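Local coordinates for protein Sodium/sialic acid symporter SiaT (Proteus mirabilis, PDB 5NV9) that couples the inward sodium gradient to the uptake of the sialic acid N-acetylneuraminic acid across the bacterial inner membrane, at residues R430-A433 / G434-V437. Sequence-based numbering, arbitrary orientation.
Sequences RANA and GSAV
Asn432 and Ser435 trade hydrogen bonds at the cytoplasmic start of helix 433-452. Asn432 OD1 accepts the backbone N-H of Ser435, 3.0 Å from OD1 to N, with the donor almost straight ahead of the side-chain carbonyl (C=O...N 163°). In return Ser435 OG accepts from Asn432 N at 3.2 Å, and that N-H points nearly straight at the oxygen (171°). With chi1 at 49°, Asn432 CG sits between its own backbone N and carbonyl carbon, which swings OD1 toward the start of the helix and brings it within 3.3 Å of Ser435 CB. This reciprocal pair is a capping box with Asn432 as N-cap, closing the loop after helix 415-427 as the chain enters the transmembrane helix. The helical backbone bonds begin at once: Ala436 N to Asn432 O is 2.9 Å, and Val437 N reaches Ala433 O at 3.2 Å. Val437 CG2 lies 3.4 Å from that same Ala433 O, while Ala431 CB packs 3.9 Å from Ser435 OG. Farther out, both box side chains are held by the end of helix 459-475 and the chain beyond it: Ser435 OG also bonds to Gly473 O, and Asn432 ND2 donates to Ala477 O, so both ends of the capping amide are gripped. Leu421 and Leu424 of helix 415-427 pack against Ala436, and Arg115 NH1 donates to Ala431 O.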
ATOM      1  N   ARG A 430     -15.281  -9.381 -25.695  1.00 23.54           N
ATOM      2  CA  ARG A 430     -15.096  -8.806 -27.025  1.00 27.51           C
ATOM      3  C   ARG A 430     -14.093  -7.664 -27.074  1.00 23.88           C
ATOM      4  O   ARG A 430     -13.670  -7.260 -28.144  1.00 22.47           O
ATOM      5  CB  ARG A 430     -16.410  -8.336 -27.618  1.00 31.06           C
ATOM      6  CG  ARG A 430     -17.140  -9.481 -28.275  1.00 37.45           C
ATOM      7  CD  ARG A 430     -18.099 -10.115 -27.286  1.00 43.98           C
ATOM      8  NE  ARG A 430     -18.905  -9.055 -26.689  1.00 52.18           N
ATOM      9  CZ  ARG A 430     -18.846  -8.636 -25.412  1.00 51.67           C
ATOM     10  NH1 ARG A 430     -18.047  -9.235 -24.551  1.00 35.17           N
ATOM     11  NH2 ARG A 430     -19.623  -7.601 -24.999  1.00 52.47           N
ATOM     12  N   ALA A 431     -13.684  -7.175 -25.913  1.00 21.41           N
ATOM     13  CA  ALA A 431     -12.746  -6.110 -25.900  1.00 20.90           C
ATOM     14  C   ALA A 431     -11.496  -6.605 -26.554  1.00 21.88           C
ATOM     15  O   ALA A 431     -11.176  -7.797 -26.443  1.00 20.41           O
ATOM     16  CB  ALA A 431     -12.459  -5.658 -24.467  1.00 21.77           C
ATOM     17  N   ASN A 432     -10.748  -5.689 -27.197  1.00 21.89           N
ATOM     18  CA  ASN A 432      -9.587  -6.078 -27.955  1.00 20.50           C
ATOM     19  C   ASN A 432      -8.528  -5.001 -27.811  1.00 21.04           C
ATOM     20  O   ASN A 432      -8.752  -3.992 -27.135  1.00 20.27           O
ATOM     21  CB  ASN A 432     -10.008  -6.337 -29.459  1.00 22.23           C
ATOM     22  CG  ASN A 432     -10.852  -5.198 -30.040  1.00 23.33           C
ATOM     23  OD1 ASN A 432     -10.470  -4.039 -29.921  1.00 23.07           O
ATOM     24  ND2 ASN A 432     -11.995  -5.535 -30.700  1.00 25.87           N
ATOM     25  N   ALA A 433      -7.365  -5.218 -28.413  1.00 19.99           N
ATOM     26  CA  ALA A 433      -6.247  -4.305 -28.270  1.00 19.69           C
ATOM     27  C   ALA A 433      -6.546  -2.876 -28.597  1.00 21.75           C
ATOM     28  O   ALA A 433      -6.157  -1.908 -27.916  1.00 22.28           O
ATOM     29  CB  ALA A 433      -5.119  -4.794 -29.118  1.00 20.56           C
ATOM     30  N   GLY A 434      -7.248  -2.686 -29.698  1.00 23.69           N
ATOM     31  CA  GLY A 434      -7.568  -1.355 -30.084  1.00 21.00           C
ATOM     32  C   GLY A 434      -8.585  -0.705 -29.185  1.00 21.14           C
ATOM     33  O   GLY A 434      -8.436   0.431 -28.859  1.00 19.31           O
ATOM     34  N   SER A 435      -9.626  -1.422 -28.792  1.00 21.28           N
ATOM     35  CA  SER A 435     -10.626  -0.845 -27.958  1.00 21.18           C
ATOM     36  C   SER A 435     -10.094  -0.535 -26.534  1.00 21.41           C
ATOM     37  O   SER A 435     -10.525   0.419 -25.885  1.00 20.03           O
ATOM     38  CB  SER A 435     -11.874  -1.734 -27.965  1.00 22.82           C
ATOM     39  OG  SER A 435     -11.887  -2.705 -26.938  1.00 21.63           O
ATOM     40  N   ALA A 436      -9.157  -1.343 -26.065  1.00 21.80           N
ATOM     41  CA  ALA A 436      -8.448  -1.039 -24.835  1.00 21.18           C
ATOM     42  C   ALA A 436      -7.675   0.319 -24.978  1.00 24.32           C
ATOM     43  O   ALA A 436      -7.771   1.174 -24.074  1.00 23.44           O
ATOM     44  CB  ALA A 436      -7.521  -2.193 -24.414  1.00 19.83           C
ATOM     45  N   VAL A 437      -6.978   0.542 -26.110  1.00 25.28           N
ATOM     46  CA  VAL A 437      -6.272   1.799 -26.345  1.00 24.43           C
ATOM     47  C   VAL A 437      -7.228   3.004 -26.377  1.00 24.23           C
ATOM     48  O   VAL A 437      -6.940   3.991 -25.747  1.00 22.51           O
ATOM     49  CB  VAL A 437      -5.361   1.751 -27.584  1.00 25.08           C
ATOM     50  CG1 VAL A 437      -4.846   3.136 -27.938  1.00 25.40           C
ATOM     51  CG2 VAL A 437      -4.179   0.844 -27.292  1.00 26.85           C
TER